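PDB 2VRS: sigma-C capsid protein from Avian reovirus, which serves as the homotrimeric fibre protein of the outer capsid that attaches the virus to host cells and induces apoptosis. Local coordinates for residues V103-H106 against R111-Y114; F133-I138 against R147-A152. All coordinates share one frame; numbering follows the deposited sequence.

Both interactions belong to the C-terminal domain of the fibre, the globular part beyond the coiled coil and the beta-spiral repeats, and their centres lie 11 Å apart. Interaction 1 comes first in the chain and joins strands 98-108 and 111-119 of the antiparallel sheet as a hairpin. Interaction 2 follows, where the chain leaves strand 128-134 and loops round to helix 152-155. The two meet directly: Thr-112 OG1 probably hydrogen-bonds to Arg-147 O at 2.7 Å, and Leu-148 packs on Ala-105 and Tyr-114. The segment 147-152 therefore reaches the hairpin face that carries these residues, so the two contacts share a buried layer on that face of the sheet.

Interaction 1: residues V103-H106 against R111-Y114; sequences VNAH and RTDY
Ala-105 and Tyr-114 form a non-hydrogen-bonded antiparallel pair, and their side chains make the tight half of the contact. The Ala-105 methyl sits 3.8 Å from Tyr-114 CD1 and equally near CE1, while CG1 of Val-103 reaches CD1 of the same ring at 3.9 Å; both approach obliquely. CG1 gets there by standing anti to the Val-103 backbone N (chi1 177°). On one face of the ring lies Thr-112 CG2, offset toward the rim, whereas the Thr-112 hydroxyl is taken up by the carbonyl of Arg-147.

These are neighbouring strands of the antiparallel beta hairpin 98-108/111-119, with strand 81-92 beside the first and strand 198-210 beside the second. His-106 and Asp-113 form its hydrogen-bonded pair: His-106 N gives a nearly straight bond to Asp-113 O (2.8 Å, 165°), and Asp-113 N answers to His-106 O at 2.9 Å.

On the face bearing His-106 and the partly exposed Asp-113 the contact is less direct. The imidazole and the carboxylate do not touch; a water bridges them, lying in the plane of the imidazole at ND1 and donating to Asp-113 OD2, 2.8 Å from each. The other carboxylate oxygen, OD1, receives Arg-111 NE on its syn side at 3.0 Å, somewhat out of the carboxylate plane and with a bent N-H (146°), a salt bridge along one strand. Both groups have second partners: Asp-113 OD2 also bonds His-108 NE2, and Arg-111 NH1 turns to Asp-210.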
ATOM      1  N   VAL C 103      -2.477 -17.019 -21.721  1.00 16.27           N
ATOM      2  CA  VAL C 103      -2.575 -16.199 -20.484  1.00 16.24           C
ATOM      3  C   VAL C 103      -1.843 -14.886 -20.673  1.00 21.85           C
ATOM      4  O   VAL C 103      -0.704 -14.861 -21.129  1.00 20.80           O
ATOM      5  CB  VAL C 103      -1.957 -16.904 -19.240  1.00 19.20           C
ATOM      6  CG1 VAL C 103      -2.039 -15.967 -18.011  1.00 20.13           C
ATOM      7  CG2 VAL C 103      -2.644 -18.267 -18.958  1.00 18.30           C
ATOM      8  N   ASN C 104      -2.504 -13.782 -20.311  1.00 18.68           N
ATOM      9  CA  ASN C 104      -1.825 -12.523 -20.095  1.00 15.03           C
ATOM     10  C   ASN C 104      -1.907 -12.188 -18.606  1.00 17.15           C
ATOM     11  O   ASN C 104      -2.993 -12.156 -18.069  1.00 19.35           O
ATOM     12  CB  ASN C 104      -2.526 -11.402 -20.844  1.00 20.50           C
ATOM     13  CG  ASN C 104      -2.194 -11.397 -22.319  1.00 29.16           C
ATOM     14  OD1 ASN C 104      -1.216 -10.791 -22.741  1.00 44.73           O
ATOM     15  ND2 ASN C 104      -3.012 -12.036 -23.098  1.00 33.17           N
ATOM     16  N   ALA C 105      -0.753 -11.980 -17.991  1.00 16.03           N
ATOM     17  CA  ALA C 105      -0.639 -11.652 -16.585  1.00 16.72           C
ATOM     18  C   ALA C 105      -0.124 -10.222 -16.479  1.00 16.20           C
ATOM     19  O   ALA C 105       1.005  -9.903 -16.887  1.00 16.83           O
ATOM     20  CB  ALA C 105       0.317 -12.704 -15.862  1.00 16.88           C
ATOM     21  N   HIS C 106      -0.986  -9.336 -15.992  1.00 13.39           N
ATOM     22  CA  HIS C 106      -0.610  -7.941 -15.854  1.00 12.39           C
ATOM     23  C   HIS C 106      -0.135  -7.710 -14.441  1.00 17.57           C
ATOM     24  O   HIS C 106      -0.932  -7.766 -13.483  1.00 13.19           O
ATOM     25  CB  HIS C 106      -1.812  -7.022 -16.198  1.00 14.94           C
ATOM     26  CG  HIS C 106      -1.494  -5.559 -16.099  1.00 13.99           C
ATOM     27  ND1 HIS C 106      -2.262  -4.680 -15.368  1.00 13.48           N
ATOM     28  CD2 HIS C 106      -0.486  -4.827 -16.634  1.00 15.08           C
ATOM     29  CE1 HIS C 106      -1.738  -3.468 -15.449  1.00 17.25           C
ATOM     30  NE2 HIS C 106      -0.671  -3.526 -16.224  1.00 15.22           N
ATOM     31  N   ARG C 111       0.237  -6.548  -7.305  1.00 15.38           N
ATOM     32  CA  ARG C 111      -0.976  -7.161  -7.850  1.00 14.71           C
ATOM     33  C   ARG C 111      -0.663  -7.819  -9.201  1.00 12.26           C
ATOM     34  O   ARG C 111       0.020  -7.214 -10.069  1.00 15.14           O
ATOM     35  CB  ARG C 111      -2.057  -6.085  -8.058  1.00 14.84           C
ATOM     36  CG  ARG C 111      -3.423  -6.676  -8.537  1.00 14.36           C
ATOM     37  CD  ARG C 111      -4.192  -7.437  -7.401  1.00 13.41           C
ATOM     38  NE  ARG C 111      -5.476  -7.930  -7.995  1.00 14.54           N
ATOM     39  CZ  ARG C 111      -6.347  -8.677  -7.347  1.00 21.32           C
ATOM     40  NH1 ARG C 111      -6.057  -9.022  -6.117  1.00 11.84           N
ATOM     41  NH2 ARG C 111      -7.485  -9.077  -7.907  1.00 17.39           N
ATOM     42  N   THR C 112      -1.170  -9.027  -9.398  1.00 12.45           N
ATOM     43  CA  THR C 112      -1.067  -9.718 -10.686  1.00 14.22           C
ATOM     44  C   THR C 112      -2.416 -10.129 -11.148  1.00 16.52           C
ATOM     45  O   THR C 112      -3.108 -10.883 -10.456  1.00 14.44           O
ATOM     46  CB  THR C 112      -0.112 -10.936 -10.612  1.00 13.00           C
ATOM     47  OG1 THR C 112       1.197 -10.428 -10.367  1.00 13.94           O
ATOM     48  CG2 THR C 112      -0.162 -11.731 -11.877  1.00 14.05           C
ATOM     49  N   ASP C 113      -2.817  -9.576 -12.293  1.00 12.77           N
ATOM     50  CA  ASP C 113      -4.164  -9.851 -12.836  1.00 14.16           C
ATOM     51  C   ASP C 113      -4.064 -10.745 -14.017  1.00 14.00           C
ATOM     52  O   ASP C 113      -3.299 -10.445 -14.934  1.00 15.17           O
ATOM     53  CB  ASP C 113      -4.897  -8.535 -13.165  1.00 13.88           C
ATOM     54  CG  ASP C 113      -5.170  -7.704 -11.889  1.00 17.05           C
ATOM     55  OD1 ASP C 113      -5.714  -8.304 -10.936  1.00 15.55           O
ATOM     56  OD2 ASP C 113      -4.844  -6.502 -11.847  1.00 16.35           O
ATOM     57  N   TYR C 114      -4.790 -11.873 -13.967  1.00 15.25           N
ATOM     58  CA  TYR C 114      -4.767 -12.856 -15.048  1.00 12.43           C
ATOM     59  C   TYR C 114      -5.939 -12.675 -15.998  1.00 14.03           C
ATOM     60  O   TYR C 114      -7.094 -12.568 -15.586  1.00 16.58           O
ATOM     61  CB  TYR C 114      -4.895 -14.268 -14.462  1.00 15.70           C
ATOM     62  CG  TYR C 114      -3.686 -14.803 -13.764  1.00 12.40           C
ATOM     63  CD1 TYR C 114      -2.427 -14.774 -14.357  1.00 15.36           C
ATOM     64  CD2 TYR C 114      -3.827 -15.439 -12.521  1.00 19.66           C
ATOM     65  CE1 TYR C 114      -1.288 -15.349 -13.704  1.00 19.42           C
ATOM     66  CE2 TYR C 114      -2.744 -16.012 -11.897  1.00 18.41           C
ATOM     67  CZ  TYR C 114      -1.477 -15.964 -12.467  1.00 20.98           C
ATOM     68  OH  TYR C 114      -0.427 -16.559 -11.795  1.00 18.65           O
TER
HETATM   69  O   HOH W   1      -4.766  -4.995 -14.202  1.00 14.24           O

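Interaction 2: residues F133-I138 against R147-A152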
ATOM      1  N   PHE C 133      -4.403 -24.971 -11.939  1.00 14.76           N
ATOM      2  CA  PHE C 133      -3.379 -24.102 -12.557  1.00 16.94           C
ATOM      3  C   PHE C 133      -2.122 -24.211 -11.682  1.00 16.75           C
ATOM      4  O   PHE C 133      -1.955 -23.514 -10.706  1.00 16.92           O
ATOM      5  CB  PHE C 133      -3.873 -22.646 -12.594  1.00 14.08           C
ATOM      6  CG  PHE C 133      -4.972 -22.436 -13.584  1.00 16.95           C
ATOM      7  CD1 PHE C 133      -4.657 -22.097 -14.897  1.00 17.00           C
ATOM      8  CD2 PHE C 133      -6.306 -22.650 -13.207  1.00 15.29           C
ATOM      9  CE1 PHE C 133      -5.680 -21.919 -15.851  1.00 16.42           C
ATOM     10  CE2 PHE C 133      -7.372 -22.509 -14.176  1.00 16.80           C
ATOM     11  CZ  PHE C 133      -7.049 -22.129 -15.479  1.00 14.88           C
ATOM     12  N   ASP C 134      -1.245 -25.112 -12.077  1.00 14.64           N
ATOM     13  CA  ASP C 134       0.027 -25.363 -11.380  1.00 16.90           C
ATOM     14  C   ASP C 134       1.115 -24.692 -12.184  1.00 15.63           C
ATOM     15  O   ASP C 134       1.159 -24.870 -13.406  1.00 18.88           O
ATOM     16  CB  ASP C 134       0.218 -26.890 -11.441  1.00 21.15           C
ATOM     17  CG  ASP C 134       1.493 -27.380 -10.780  1.00 24.52           C
ATOM     18  OD1 ASP C 134       2.466 -26.626 -10.595  1.00 22.40           O
ATOM     19  OD2 ASP C 134       1.502 -28.604 -10.483  1.00 25.82           O
ATOM     20  N   LEU C 135       1.999 -23.938 -11.527  1.00 18.52           N
ATOM     21  CA  LEU C 135       3.063 -23.182 -12.280  1.00 18.13           C
ATOM     22  C   LEU C 135       3.926 -24.102 -13.143  1.00 20.22           C
ATOM     23  O   LEU C 135       4.450 -23.665 -14.173  1.00 18.98           O
ATOM     24  CB  LEU C 135       3.955 -22.377 -11.339  1.00 18.39           C
ATOM     25  CG  LEU C 135       3.332 -21.248 -10.505  1.00 17.08           C
ATOM     26  CD1 LEU C 135       4.487 -20.624  -9.657  1.00 20.15           C
ATOM     27  CD2 LEU C 135       2.647 -20.215 -11.433  1.00 20.67           C
ATOM     28  N   SER C 136       4.062 -25.374 -12.732  1.00 21.95           N
ATOM     29  CA  SER C 136       4.822 -26.366 -13.521  1.00 23.88           C
ATOM     30  C   SER C 136       4.258 -26.694 -14.891  1.00 23.11           C
ATOM     31  O   SER C 136       5.004 -27.189 -15.742  1.00 23.55           O
ATOM     32  CB  SER C 136       4.991 -27.663 -12.728  1.00 21.86           C
ATOM     33  OG  SER C 136       5.884 -27.402 -11.668  1.00 26.16           O
ATOM     34  N   ASP C 137       2.974 -26.385 -15.108  1.00 20.49           N
ATOM     35  CA  ASP C 137       2.283 -26.614 -16.379  1.00 19.38           C
ATOM     36  C   ASP C 137       2.313 -25.420 -17.372  1.00 19.67           C
ATOM     37  O   ASP C 137       1.710 -25.477 -18.448  1.00 20.91           O
ATOM     38  CB  ASP C 137       0.845 -27.079 -16.129  1.00 21.01           C
ATOM     39  CG  ASP C 137       0.792 -28.443 -15.489  1.00 26.82           C
ATOM     40  OD1 ASP C 137       1.594 -29.313 -15.904  1.00 31.88           O
ATOM     41  OD2 ASP C 137      -0.034 -28.654 -14.589  1.00 22.17           O
ATOM     42  N   ILE C 138       3.023 -24.365 -17.010  1.00 16.25           N
ATOM     43  CA  ILE C 138       3.198 -23.228 -17.902  1.00 19.55           C
ATOM     44  C   ILE C 138       4.229 -23.705 -18.938  1.00 20.98           C
ATOM     45  O   ILE C 138       5.235 -24.294 -18.549  1.00 22.76           O
ATOM     46  CB  ILE C 138       3.711 -21.973 -17.168  1.00 18.65           C
ATOM     47  CG1 ILE C 138       2.569 -21.339 -16.329  1.00 18.75           C
ATOM     48  CG2 ILE C 138       4.195 -20.915 -18.212  1.00 19.86           C
ATOM     49  CD1 ILE C 138       3.054 -20.270 -15.308  1.00 18.17           C
ATOM     50  N   ARG C 147       6.207 -13.098  -9.528  1.00 17.11           N
ATOM     51  CA  ARG C 147       4.932 -12.333  -9.789  1.00 20.26           C
ATOM     52  C   ARG C 147       3.721 -13.241  -9.958  1.00 17.88           C
ATOM     53  O   ARG C 147       2.606 -12.731 -10.137  1.00 17.10           O
ATOM     54  CB  ARG C 147       5.048 -11.453 -11.022  1.00 21.69           C
ATOM     55  CG  ARG C 147       6.243 -10.463 -10.990  1.00 20.90           C
ATOM     56  CD  ARG C 147       5.945  -9.156 -10.274  1.00 22.39           C
ATOM     57  NE  ARG C 147       5.543  -9.313  -8.867  1.00 20.37           N
ATOM     58  CZ  ARG C 147       6.368  -9.500  -7.837  1.00 26.48           C
ATOM     59  NH1 ARG C 147       7.686  -9.578  -8.018  1.00 22.01           N
ATOM     60  NH2 ARG C 147       5.858  -9.623  -6.613  1.00 24.93           N
ATOM     61  N   LEU C 148       3.935 -14.562  -9.942  1.00 17.01           N
ATOM     62  CA  LEU C 148       2.854 -15.521 -10.196  1.00 18.20           C
ATOM     63  C   LEU C 148       2.572 -16.341  -8.949  1.00 19.90           C
ATOM     64  O   LEU C 148       1.832 -17.328  -8.981  1.00 19.54           O
ATOM     65  CB  LEU C 148       3.221 -16.473 -11.361  1.00 19.97           C
ATOM     66  CG  LEU C 148       3.625 -15.791 -12.680  1.00 20.92           C
ATOM     67  CD1 LEU C 148       3.901 -16.843 -13.754  1.00 23.06           C
ATOM     68  CD2 LEU C 148       2.549 -14.796 -13.114  1.00 18.24           C
ATOM     69  N   VAL C 149       3.232 -15.960  -7.863  1.00 15.52           N
ATOM     70  CA  VAL C 149       3.074 -16.619  -6.556  1.00 13.98           C
ATOM     71  C   VAL C 149       2.365 -15.681  -5.576  1.00 13.96           C
ATOM     72  O   VAL C 149       2.829 -14.564  -5.313  1.00 15.04           O
ATOM     73  CB  VAL C 149       4.466 -17.035  -5.940  1.00 15.12           C
ATOM     74  CG1 VAL C 149       4.244 -17.719  -4.599  1.00 18.76           C
ATOM     75  CG2 VAL C 149       5.192 -18.014  -6.886  1.00 20.62           C
ATOM     76  N   PRO C 150       1.219 -16.130  -5.029  1.00 16.30           N
ATOM     77  CA  PRO C 150       0.451 -15.301  -4.094  1.00 18.40           C
ATOM     78  C   PRO C 150       1.163 -15.154  -2.747  1.00 16.60           C
ATOM     79  O   PRO C 150       1.935 -16.052  -2.353  1.00 16.46           O
ATOM     80  CB  PRO C 150      -0.831 -16.103  -3.890  1.00 17.10           C
ATOM     81  CG  PRO C 150      -0.367 -17.573  -4.106  1.00 15.34           C
ATOM     82  CD  PRO C 150       0.588 -17.448  -5.255  1.00 17.24           C
ATOM     83  N   SER C 151       0.876 -14.059  -2.041  1.00 16.53           N
ATOM     84  CA  SER C 151       1.456 -13.850  -0.720  1.00 19.39           C
ATOM     85  C   SER C 151       0.902 -14.894   0.257  1.00 18.75           C
ATOM     86  O   SER C 151      -0.127 -15.486   0.021  1.00 16.48           O
ATOM     87  CB  SER C 151       1.153 -12.441  -0.190  1.00 19.24           C
ATOM     88  OG  SER C 151      -0.237 -12.306   0.071  1.00 17.26           O
ATOM     89  N   ALA C 152       1.590 -15.104   1.388  1.00 17.44           N
ATOM     90  CA  ALA C 152       1.058 -16.007   2.387  1.00 20.26           C
ATOM     91  C   ALA C 152      -0.319 -15.535   2.853  1.00 17.45           C
ATOM     92  O   ALA C 152      -1.222 -16.366   3.023  1.00 18.58           O
ATOM     93  CB  ALA C 152       2.021 -16.113   3.599  1.00 23.44           C
TER
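Leu-135 lays its two methyls against Leu-148 and Val-149, and tracing it outward gives most of this contact. CB leaves the backbone heading for the opposite segment. CG, anti to the carbonyl carbon (chi1 -63°), then divides the chain into two methyls with different neighbours. CD2 lies against Leu-148 CB at 3.8 Å and is almost as near the Leu-148 carbonyl oxygen, the two leucine side chains set at a slant to each other. CD1 instead touches Val-149 CG2 at 3.9 Å, and here the side chains cross at about a right angle.

Leu-135 follows strand 128-134 in the chain, within an Asx turn in which Asp-134 OD1 accepts the Ser-136 backbone N at 2.9 Å from above the carboxylate plane. Asp-137 N returns to Asp-134 O, and Ile-138 N makes a longer bond, 3.3 Å, to Leu-135 O. With the backbone folded back in this way, Ile-138 comes round to the side where Leu-135 points.

There Ile-138 CD1 and Leu-148 CD1 meet tip to tip, 3.9 Å apart. Ile-138 is backed by Phe-85 and Trp-87 of strand 81-92, while Leu-148, in the 3-10 segment 147-148, also touches Pro-142. Farther along, Ser-151 N-caps helix 152-155, its OG accepting from the backbone N of Phe-154.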